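Local coordinates for protein autotransporter adhesin/invasin TibA (Escherichia coli, PDB 4Q1Q) that mediates adhesion to and invasion of human intestinal epithelial cells and bacterial aggregation, this chain being a heptosylated beta-helical fragment of its passenger domain, at residues 132-137 / 151-156; 171-176 / 190-195; 176-181 / 195-200. All coordinates share one frame; numbering follows the deposited sequence.

Contact 1 (132-137 / 151-156); sequences ASVTSG and TSVNSG. With 289 (D-glycero-alpha-D-manno-heptopyranose), chain X; 289 (D-glycero-alpha-D-manno-heptopyranose), chain Y.
Val134 overlaps Thr151 through methyl groups: CG2 of Val134 lies 3.6 Å from CG2 of Thr151, the two side chains meeting obliquely on the inner face of the solenoid wall. With CG1 of Val134 anti to the backbone N (chi1 -170°), CG2 falls beside that N and faces Thr151. Gln140 of strand 139-143 touches both Ala132 and Val134 from the interior of the beta-helix. The backbones are parallel and in register, Ser133 against Ser152 and Val134 against Val153. Val134 N donates to Ser152 O at 2.7 Å in a nearly straight bond (175°), while Val134 O receives Asn154 N at 2.8 Å. Ser152 N to Ala132 O completes the ladder. Past the strands, Gly137 N reaches Gly156 O at 3.0 Å from above the carbonyl plane. On the outer side, Asn154 OD1 accepts from Asn173 of the next coil. Ser136 and Ser155 both hold OG anti to the backbone N, and each OG is bonded at 1.3 Å to C1 of a heptose. This chemistry implies a division of labour between neighbouring coils of the beta-helix: main-chain bonds and methyl packing join them, while the serine oxygens, converted to glycosidic links, carry the sugars outward.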
loop_
_atom_site.group_PDB
_atom_site.type_symbol
_atom_site.label_atom_id
_atom_site.label_comp_id
_atom_site.label_asym_id
_atom_site.label_seq_id
_atom_site.Cartn_x
_atom_site.Cartn_y
_atom_site.Cartn_z
ATOM N N ALA A 132 6.279 -2.113 -1.577
ATOM C CA ALA A 132 5.366 -3.181 -1.203
ATOM C C ALA A 132 4.815 -3.829 -2.473
ATOM O O ALA A 132 4.492 -3.151 -3.446
ATOM C CB ALA A 132 4.240 -2.636 -0.337
ATOM N N SER A 133 4.706 -5.149 -2.450
ATOM C CA SER A 133 3.985 -5.902 -3.460
ATOM C C SER A 133 2.697 -6.460 -2.867
ATOM O O SER A 133 2.778 -7.334 -2.008
ATOM C CB SER A 133 4.884 -7.046 -3.946
ATOM O OG SER A 133 4.666 -7.309 -5.320
ATOM N N VAL A 134 1.531 -6.021 -3.335
ATOM C CA VAL A 134 0.258 -6.473 -2.762
ATOM C C VAL A 134 -0.396 -7.457 -3.722
ATOM O O VAL A 134 -1.074 -7.056 -4.671
ATOM C CB VAL A 134 -0.759 -5.337 -2.515
ATOM C CG1 VAL A 134 -1.959 -5.842 -1.705
ATOM C CG2 VAL A 134 -0.105 -4.150 -1.824
ATOM N N THR A 135 -0.210 -8.742 -3.440
ATOM C CA THR A 135 -0.686 -9.827 -4.300
ATOM C C THR A 135 -2.114 -10.226 -3.938
ATOM O O THR A 135 -2.748 -9.605 -3.081
ATOM C CB THR A 135 0.220 -11.085 -4.223
ATOM O OG1 THR A 135 0.163 -11.676 -2.914
ATOM C CG2 THR A 135 1.674 -10.749 -4.535
ATOM N N SER A 136 -2.586 -11.281 -4.594
ATOM C CA SER A 136 -3.955 -11.784 -4.502
ATOM C C SER A 136 -4.325 -12.126 -3.072
ATOM O O SER A 136 -3.633 -12.911 -2.436
ATOM C CB SER A 136 -4.132 -13.023 -5.387
ATOM O OG SER A 136 -5.491 -13.236 -5.734
ATOM N N GLY A 137 -5.404 -11.527 -2.573
ATOM C CA GLY A 137 -5.818 -11.711 -1.186
ATOM C C GLY A 137 -5.010 -10.932 -0.168
ATOM O O GLY A 137 -5.320 -10.979 1.025
ATOM N N THR A 151 4.055 1.281 -4.380
ATOM C CA THR A 151 3.298 0.045 -4.186
ATOM C C THR A 151 2.793 -0.521 -5.521
ATOM O O THR A 151 2.212 0.206 -6.330
ATOM C CB THR A 151 2.071 0.286 -3.283
ATOM O OG1 THR A 151 2.428 1.053 -2.120
ATOM C CG2 THR A 151 1.475 -1.029 -2.827
ATOM N N SER A 152 3.021 -1.815 -5.736
ATOM C CA SER A 152 2.417 -2.595 -6.808
ATOM C C SER A 152 1.214 -3.352 -6.253
ATOM O O SER A 152 1.371 -4.248 -5.420
ATOM C CB SER A 152 3.404 -3.607 -7.412
ATOM O OG SER A 152 4.463 -2.946 -8.092
ATOM N N VAL A 153 0.024 -2.936 -6.677
ATOM C CA VAL A 153 -1.198 -3.617 -6.255
ATOM C C VAL A 153 -1.522 -4.558 -7.406
ATOM O O VAL A 153 -2.016 -4.138 -8.440
ATOM C CB VAL A 153 -2.397 -2.690 -5.971
ATOM C CG1 VAL A 153 -3.573 -3.509 -5.450
ATOM C CG2 VAL A 153 -2.076 -1.635 -4.921
ATOM N N ASN A 154 -1.192 -5.828 -7.215
ATOM C CA ASN A 154 -1.263 -6.812 -8.285
ATOM C C ASN A 154 -2.625 -7.497 -8.195
ATOM O O ASN A 154 -3.403 -7.212 -7.290
ATOM C CB ASN A 154 -0.086 -7.793 -8.183
ATOM C CG ASN A 154 1.264 -7.109 -8.322
ATOM O OD1 ASN A 154 1.486 -6.293 -9.219
ATOM N ND2 ASN A 154 2.190 -7.439 -7.431
ATOM N N SER A 155 -2.925 -8.370 -9.146
ATOM C CA SER A 155 -4.194 -9.088 -9.195
ATOM C C SER A 155 -4.632 -9.668 -7.847
ATOM O O SER A 155 -3.838 -10.272 -7.122
ATOM C CB SER A 155 -4.101 -10.205 -10.238
ATOM O OG SER A 155 -5.378 -10.730 -10.564
ATOM N N GLY A 156 -5.895 -9.444 -7.496
ATOM C CA GLY A 156 -6.434 -9.830 -6.194
ATOM C C GLY A 156 -6.069 -8.920 -5.038
ATOM O O GLY A 156 -6.532 -9.111 -3.909
HETATM O O7 289 X . -4.989 -18.670 -3.742
HETATM C C7 289 X . -5.261 -17.536 -4.572
HETATM C C6 289 X . -6.640 -16.989 -4.222
HETATM O O6 289 X . -6.844 -17.022 -2.803
HETATM C C5 289 X . -6.776 -15.559 -4.734
HETATM O O5 289 X . -6.220 -15.434 -6.040
HETATM C C1 289 X . -6.177 -14.072 -6.468
HETATM C C2 289 X . -7.615 -13.682 -6.789
HETATM O O2 289 X . -8.187 -14.500 -7.815
HETATM C C3 289 X . -8.417 -13.787 -5.502
HETATM O O3 289 X . -9.789 -13.567 -5.848
HETATM C C4 289 X . -8.233 -15.132 -4.810
HETATM O O4 289 X . -8.684 -15.059 -3.454
HETATM O O7 289 Y . -2.361 -13.900 -8.919
HETATM C C7 289 Y . -3.148 -14.905 -9.568
HETATM C C6 289 Y . -3.549 -14.314 -10.914
HETATM O O6 289 Y . -3.730 -15.360 -11.876
HETATM C C5 289 Y . -4.784 -13.435 -10.733
HETATM O O5 289 Y . -4.750 -12.480 -11.796
HETATM C C1 289 Y . -5.738 -11.476 -11.577
HETATM C C2 289 Y . -7.104 -12.109 -11.808
HETATM O O2 289 Y . -7.172 -12.685 -13.117
HETATM C C3 289 Y . -7.285 -13.130 -10.688
HETATM O O3 289 Y . -8.553 -13.775 -10.827
HETATM C C4 289 Y . -6.144 -14.141 -10.696
HETATM O O4 289 Y . -6.313 -14.934 -9.517
#

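Contact 2 (171-176 / 190-195). With 289 (D-glycero-alpha-D-manno-heptopyranose), chain Z; 289 (D-glycero-alpha-D-manno-heptopyranose), chain Y.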
loop_
_atom_site.group_PDB
_atom_site.type_symbol
_atom_site.label_atom_id
_atom_site.label_comp_id
_atom_site.label_asym_id
_atom_site.label_seq_id
_atom_site.Cartn_x
_atom_site.Cartn_y
_atom_site.Cartn_z
ATOM N N VAL A 171 1.027 1.540 -8.557
ATOM C CA VAL A 171 0.675 0.895 -9.813
ATOM C C VAL A 171 -0.442 -0.112 -9.586
ATOM O O VAL A 171 -0.357 -0.900 -8.647
ATOM C CB VAL A 171 1.877 0.148 -10.420
ATOM C CG1 VAL A 171 1.534 -0.344 -11.813
ATOM C CG2 VAL A 171 3.090 1.063 -10.519
ATOM N N LEU A 172 -1.496 -0.035 -10.399
ATOM C CA LEU A 172 -2.632 -0.952 -10.285
ATOM C C LEU A 172 -2.728 -1.817 -11.535
ATOM O O LEU A 172 -2.934 -1.305 -12.634
ATOM C CB LEU A 172 -3.978 -0.243 -10.127
ATOM C CG LEU A 172 -4.113 0.902 -9.130
ATOM C CD1 LEU A 172 -5.529 1.464 -9.079
ATOM C CD2 LEU A 172 -3.648 0.399 -7.773
ATOM N N ASN A 173 -2.555 -3.117 -11.342
ATOM C CA ASN A 173 -2.625 -4.119 -12.401
ATOM C C ASN A 173 -3.938 -4.893 -12.287
ATOM O O ASN A 173 -4.844 -4.440 -11.584
ATOM C CB ASN A 173 -1.401 -5.038 -12.311
ATOM C CG ASN A 173 -0.096 -4.267 -12.339
ATOM O OD1 ASN A 173 0.138 -3.477 -13.253
ATOM N ND2 ASN A 173 0.737 -4.456 -11.322
ATOM N N ASN A 174 -4.028 -6.061 -12.921
ATOM C CA ASN A 174 -5.291 -6.657 -13.360
ATOM C C ASN A 174 -6.192 -7.151 -12.229
ATOM O O ASN A 174 -5.897 -8.158 -11.597
ATOM C CB ASN A 174 -5.028 -7.805 -14.350
ATOM C CG ASN A 174 -6.247 -8.169 -15.183
ATOM O OD1 ASN A 174 -7.289 -7.515 -15.124
ATOM N ND2 ASN A 174 -6.116 -9.218 -15.987
ATOM N N THR A 175 -7.313 -6.467 -12.024
ATOM C CA THR A 175 -8.214 -6.605 -10.871
ATOM C C THR A 175 -7.611 -6.119 -9.543
ATOM O O THR A 175 -8.121 -6.425 -8.461
ATOM C CB THR A 175 -8.732 -8.048 -10.699
ATOM O OG1 THR A 175 -7.705 -8.880 -10.148
ATOM C CG2 THR A 175 -9.211 -8.616 -12.036
ATOM N N GLY A 176 -6.486 -5.418 -9.620
ATOM C CA GLY A 176 -5.881 -4.746 -8.464
ATOM C C GLY A 176 -6.735 -3.548 -8.094
ATOM O O GLY A 176 -7.282 -2.910 -8.985
ATOM N N THR A 190 -0.820 4.915 -11.386
ATOM C CA THR A 190 -0.873 4.368 -12.726
ATOM C C THR A 190 -1.894 3.236 -12.733
ATOM O O THR A 190 -1.782 2.278 -11.960
ATOM C CB THR A 190 0.532 3.879 -13.132
ATOM O OG1 THR A 190 1.327 5.033 -13.436
ATOM C CG2 THR A 190 0.461 2.941 -14.330
ATOM N N ILE A 191 -2.902 3.353 -13.595
ATOM C CA ILE A 191 -3.935 2.319 -13.588
ATOM C C ILE A 191 -3.787 1.512 -14.873
ATOM O O ILE A 191 -4.160 1.979 -15.941
ATOM C CB ILE A 191 -5.377 2.858 -13.490
ATOM C CG1 ILE A 191 -5.542 3.891 -12.370
ATOM C CG2 ILE A 191 -6.324 1.686 -13.285
ATOM C CD1 ILE A 191 -6.947 4.471 -12.315
ATOM N N ASN A 192 -3.253 0.302 -14.761
ATOM C CA ASN A 192 -3.082 -0.559 -15.922
ATOM C C ASN A 192 -4.411 -1.213 -16.276
ATOM O O ASN A 192 -5.455 -0.843 -15.727
ATOM C CB ASN A 192 -1.938 -1.559 -15.685
ATOM C CG ASN A 192 -0.589 -0.890 -15.855
ATOM O OD1 ASN A 192 -0.440 -0.042 -16.735
ATOM N ND2 ASN A 192 0.367 -1.200 -14.983
ATOM N N SER A 193 -4.347 -2.121 -17.247
ATOM C CA SER A 193 -5.529 -2.825 -17.734
ATOM C C SER A 193 -6.097 -3.639 -16.589
ATOM O O SER A 193 -5.347 -4.289 -15.885
ATOM C CB SER A 193 -5.188 -3.741 -18.916
ATOM O OG SER A 193 -6.349 -4.266 -19.544
ATOM N N GLY A 194 -7.404 -3.569 -16.361
ATOM C CA GLY A 194 -7.990 -4.285 -15.234
ATOM C C GLY A 194 -7.926 -3.596 -13.880
ATOM O O GLY A 194 -8.628 -4.023 -12.967
ATOM N N GLY A 195 -7.096 -2.567 -13.711
ATOM C CA GLY A 195 -6.993 -1.864 -12.431
ATOM C C GLY A 195 -8.227 -1.042 -12.083
ATOM O O GLY A 195 -8.866 -0.486 -12.966
HETATM O O7 289 Z . -3.179 -6.732 -19.057
HETATM C C7 289 Z . -3.889 -7.743 -18.330
HETATM C C6 289 Z . -5.103 -8.160 -19.144
HETATM O O6 289 Z . -5.693 -9.279 -18.476
HETATM C C5 289 Z . -6.097 -7.009 -19.265
HETATM O O5 289 Z . -5.760 -6.244 -20.428
HETATM C C1 289 Z . -6.571 -5.074 -20.550
HETATM C C2 289 Z . -8.038 -5.436 -20.766
HETATM O O2 289 Z . -8.234 -6.111 -22.009
HETATM C C3 289 Z . -8.449 -6.273 -19.557
HETATM O O3 289 Z . -9.789 -6.749 -19.678
HETATM C C4 289 Z . -7.543 -7.481 -19.370
HETATM O O4 289 Z . -8.050 -8.157 -18.214
HETATM O O7 289 Y . -2.361 -13.900 -8.919
HETATM C C7 289 Y . -3.148 -14.905 -9.568
HETATM C C6 289 Y . -3.549 -14.314 -10.914
HETATM O O6 289 Y . -3.730 -15.360 -11.876
HETATM C C5 289 Y . -4.784 -13.435 -10.733
HETATM O O5 289 Y . -4.750 -12.480 -11.796
HETATM C C1 289 Y . -5.738 -11.476 -11.577
HETATM C C2 289 Y . -7.104 -12.109 -11.808
HETATM O O2 289 Y . -7.172 -12.685 -13.117
HETATM C C3 289 Y . -7.285 -13.130 -10.688
HETATM O O3 289 Y . -8.553 -13.775 -10.827
HETATM C C4 289 Y . -6.144 -14.141 -10.696
HETATM O O4 289 Y . -6.313 -14.934 -9.517
#
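Asn173 and Asn192 extend in the same direction, flank to flank, a short asparagine ladder on successive coils of the parallel beta-helix. Their amide planes are only 10° apart, and Asn192 ND2 donates to Asn173 OD1 at 2.9 Å in a nearly straight bond that stays close to the plane of its own amide. Chi1 (-55° and -77°) puts CG of each beside its backbone N. The ladder continues to Asn154 on the preceding coil. CG1 of Val171 sits obliquely against Asn192 ND2, 3.5 Å away.

On the inward face, Leu172 and Ile191 are likewise aligned, CD1 of Leu172 to CG1 of Ile191 at 4.1 Å, with Met197 of strand 196-200 touching both. Parallel pairing is held by Leu172 N to Thr190 O and by Asn192 N to Leu172 O. Each segment then bends through a type II turn, Asn173 to Gly176 and Asn192 to Gly195. Gly194 CA lies 3.3 Å from Asn174 OD1, a close approach of backbone to amide. The heptose on Ser193 borders the same amide, but its bonds to Asn174 through O4 are weak and their placement is doubtful. Between the turns, Thr175 N donates to Gly194 O at 2.9 Å, the donor standing above the carbonyl plane.

Contact 3 (176-181 / 195-200). With 289 (D-glycero-alpha-D-manno-heptopyranose), chain P; 289 (D-glycero-alpha-D-manno-heptopyranose), chain T.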
loop_
_atom_site.group_PDB
_atom_site.type_symbol
_atom_site.label_atom_id
_atom_site.label_comp_id
_atom_site.label_asym_id
_atom_site.label_seq_id
_atom_site.Cartn_x
_atom_site.Cartn_y
_atom_site.Cartn_z
ATOM N N GLY A 176 -6.486 -5.418 -9.620
ATOM C CA GLY A 176 -5.881 -4.746 -8.464
ATOM C C GLY A 176 -6.735 -3.548 -8.094
ATOM O O GLY A 176 -7.282 -2.910 -8.985
ATOM N N ARG A 177 -6.882 -3.246 -6.807
ATOM C CA ARG A 177 -7.776 -2.155 -6.416
ATOM C C ARG A 177 -7.143 -1.267 -5.364
ATOM O O ARG A 177 -6.541 -1.749 -4.403
ATOM C CB ARG A 177 -9.117 -2.683 -5.879
ATOM C CG ARG A 177 -9.997 -3.309 -6.955
ATOM C CD ARG A 177 -11.238 -3.937 -6.330
ATOM N NE ARG A 177 -10.955 -5.187 -5.626
ATOM C CZ ARG A 177 -11.796 -5.810 -4.805
ATOM N NH1 ARG A 177 -12.979 -5.294 -4.518
ATOM N NH2 ARG A 177 -11.453 -6.956 -4.232
ATOM N N GLN A 178 -7.389 0.029 -5.550
ATOM C CA GLN A 178 -6.965 1.060 -4.628
ATOM C C GLN A 178 -8.212 1.760 -4.124
ATOM O O GLN A 178 -9.026 2.166 -4.951
ATOM C CB GLN A 178 -6.055 2.049 -5.356
ATOM C CG GLN A 178 -5.431 3.075 -4.431
ATOM C CD GLN A 178 -4.635 4.147 -5.162
ATOM O OE1 GLN A 178 -5.021 4.605 -6.237
ATOM N NE2 GLN A 178 -3.496 4.524 -4.606
ATOM N N PHE A 179 -8.373 1.829 -2.804
ATOM C CA PHE A 179 -9.470 2.565 -2.189
ATOM C C PHE A 179 -8.977 3.784 -1.427
ATOM O O PHE A 179 -8.272 3.685 -0.423
ATOM C CB PHE A 179 -10.277 1.720 -1.207
ATOM C CG PHE A 179 -10.763 0.436 -1.798
ATOM C CD1 PHE A 179 -11.716 0.447 -2.791
ATOM C CD2 PHE A 179 -10.255 -0.777 -1.365
ATOM C CE1 PHE A 179 -12.172 -0.736 -3.328
ATOM C CE2 PHE A 179 -10.723 -1.963 -1.888
ATOM C CZ PHE A 179 -11.675 -1.942 -2.883
ATOM N N VAL A 180 -9.396 4.952 -1.891
ATOM C CA VAL A 180 -8.947 6.168 -1.241
ATOM C C VAL A 180 -10.181 6.760 -0.577
ATOM O O VAL A 180 -11.153 7.121 -1.245
ATOM C CB VAL A 180 -8.276 7.132 -2.239
ATOM C CG1 VAL A 180 -7.554 8.252 -1.506
ATOM C CG2 VAL A 180 -7.336 6.371 -3.165
ATOM N N SER A 181 -10.124 6.827 0.749
ATOM C CA SER A 181 -11.212 7.312 1.574
ATOM C C SER A 181 -11.021 8.782 1.880
ATOM O O SER A 181 -9.989 9.361 1.530
ATOM C CB SER A 181 -11.263 6.559 2.900
ATOM O OG SER A 181 -11.409 5.172 2.676
ATOM N N GLY A 195 -7.096 -2.567 -13.711
ATOM C CA GLY A 195 -6.993 -1.864 -12.431
ATOM C C GLY A 195 -8.227 -1.042 -12.083
ATOM O O GLY A 195 -8.866 -0.486 -12.966
ATOM N N GLY A 196 -8.554 -0.937 -10.798
ATOM C CA GLY A 196 -9.594 -0.032 -10.301
ATOM C C GLY A 196 -9.167 0.869 -9.153
ATOM O O GLY A 196 -8.755 0.402 -8.100
HETATM N N MSE A 197 -9.263 2.179 -9.347
HETATM C CA MSE A 197 -9.021 3.130 -8.274
HETATM C C MSE A 197 -10.352 3.700 -7.863
HETATM O O MSE A 197 -11.075 4.218 -8.708
HETATM C CB MSE A 197 -8.096 4.226 -8.816
HETATM C CG MSE A 197 -7.484 5.133 -7.748
HETATM SE SE MSE A 197 -6.696 6.743 -8.591
HETATM C CE MSE A 197 -5.712 7.429 -7.029
ATOM N N TYR A 198 -10.673 3.687 -6.576
ATOM C CA TYR A 198 -11.974 4.187 -6.120
ATOM C C TYR A 198 -11.791 5.364 -5.172
ATOM O O TYR A 198 -11.158 5.242 -4.131
ATOM C CB TYR A 198 -12.798 3.111 -5.396
ATOM C CG TYR A 198 -13.185 1.902 -6.214
ATOM C CD1 TYR A 198 -12.226 0.978 -6.616
ATOM C CD2 TYR A 198 -14.509 1.655 -6.569
ATOM C CE1 TYR A 198 -12.561 -0.144 -7.363
ATOM C CE2 TYR A 198 -14.853 0.552 -7.338
ATOM C CZ TYR A 198 -13.873 -0.348 -7.728
ATOM O OH TYR A 198 -14.158 -1.440 -8.510
ATOM N N LEU A 199 -12.375 6.507 -5.506
ATOM C CA LEU A 199 -12.270 7.664 -4.630
ATOM C C LEU A 199 -13.548 7.736 -3.796
ATOM O O LEU A 199 -14.574 8.226 -4.267
ATOM C CB LEU A 199 -12.020 8.918 -5.469
ATOM C CG LEU A 199 -10.833 8.871 -6.435
ATOM C CD1 LEU A 199 -10.577 10.252 -7.032
ATOM C CD2 LEU A 199 -9.565 8.356 -5.770
ATOM N N TYR A 200 -13.491 7.184 -2.588
ATOM C CA TYR A 200 -14.645 7.121 -1.700
ATOM C C TYR A 200 -14.577 8.293 -0.745
ATOM O O TYR A 200 -14.426 8.133 0.462
ATOM C CB TYR A 200 -14.650 5.837 -0.883
ATOM C CG TYR A 200 -14.979 4.582 -1.645
ATOM C CD1 TYR A 200 -15.948 4.566 -2.632
ATOM C CD2 TYR A 200 -14.355 3.385 -1.312
ATOM C CE1 TYR A 200 -16.262 3.396 -3.297
ATOM C CE2 TYR A 200 -14.673 2.204 -1.954
ATOM C CZ TYR A 200 -15.635 2.217 -2.939
ATOM O OH TYR A 200 -15.944 1.053 -3.599
HETATM O O7 289 P . -16.226 5.418 2.729
HETATM C C7 289 P . -16.404 4.822 4.015
HETATM C C6 289 P . -15.025 4.692 4.655
HETATM O O6 289 P . -15.127 3.788 5.766
HETATM C C5 289 P . -13.939 4.287 3.651
HETATM O O5 289 P . -12.740 4.556 4.379
HETATM C C1 289 P . -11.549 4.301 3.640
HETATM C C2 289 P . -11.475 2.791 3.459
HETATM O O2 289 P . -11.624 2.072 4.681
HETATM C C3 289 P . -12.610 2.421 2.521
HETATM O O3 289 P . -12.595 1.008 2.323
HETATM C C4 289 P . -13.944 2.857 3.112
HETATM O O4 289 P . -14.813 2.688 1.993
HETATM O O7 289 T . -21.371 6.054 -1.646
HETATM C C7 289 T . -20.270 6.212 -2.547
HETATM C C6 289 T . -20.030 4.870 -3.221
HETATM O O6 289 T . -21.129 3.992 -2.966
HETATM C C5 289 T . -19.848 5.004 -4.724
HETATM O O5 289 T . -18.442 4.800 -4.841
HETATM C C1 289 T . -17.936 5.237 -6.085
HETATM C C2 289 T . -18.533 4.308 -7.126
HETATM O O2 289 T . -17.983 3.006 -6.914
HETATM C C3 289 T . -20.058 4.327 -7.054
HETATM O O3 289 T . -20.609 3.398 -8.001
HETATM C C4 289 T . -20.529 4.004 -5.649
HETATM O O4 289 T . -21.957 4.090 -5.682
#
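Val180 and Leu199 pack flank to flank on the inward face, CD2 of Leu199 being 4.0 Å from CB of Val180. Ala186 of strand 185-187 touches Val180, and Ala204 touches Leu199, closing this interior from another wall. Gln178 and Met197, a selenomethionine, share that face and also run in the same direction. Gln178 is extended beyond CG, and its amide lies beside the Met197 chain; NE2 bonds to Gln159 on the preceding coil, which gives this buried polar end a partner.

The opposite face carries the aromatic cluster of Phe179, Tyr198 and Tyr200. CE1 of Phe179 approaches CD1 of Tyr198 at 3.7 Å, with the ring planes at 45°. Phe179 and Tyr200 are nearly parallel (8°) but slid apart, their centroids separated by 5.8 Å, and they meet mainly through CD1 of Phe179 and CE2 of Tyr200. Tyr160 and Tyr216 continue the row of rings on the flanking coils. Between the two faces runs a parallel ladder of five bonds from Gly196 N to Gly176 O through Tyr200 N to Val180 O; the strand axes pass 4.7 Å apart at 10°.

At the polar edge, Ser181 OG is bonded to C1 of a heptose, whose O4 lies 3.4 Å from CD2 of Tyr200. A second heptose places O5 at the Tyr200 ring edge, 3.0 Å from CE1. The chemistry implies two kinds of packing between coils: mostly aliphatic within, with one buried amide that has a partner, and aromatic without, with sugar oxygens bordering the Tyr200 ring at the outer edge.

Overall arrangement
All three contacts join neighbouring coils of one parallel beta-helix. Contacts 1 and 2, with centres about 10 Å apart, lie in series on the same wall: strands 152-153 and 171-172 are neighbours in the sheet, with Val153 N and Val171 O 2.9 Å apart in a probable hydrogen bond. Contacts 2 and 3 share Gly176 and Gly195, where each coil turns from one wall to the next, and their interiors merge as Leu172 CD1 packs 3.8 Å from Met197 CB. Contact 1 meets contact 3 more lightly, through Val153 CG1 and Arg177 N at 3.6 Å. The heptose on Ser155 touches both contacts 1 and 2, whereas contact 3 borders separate sugars.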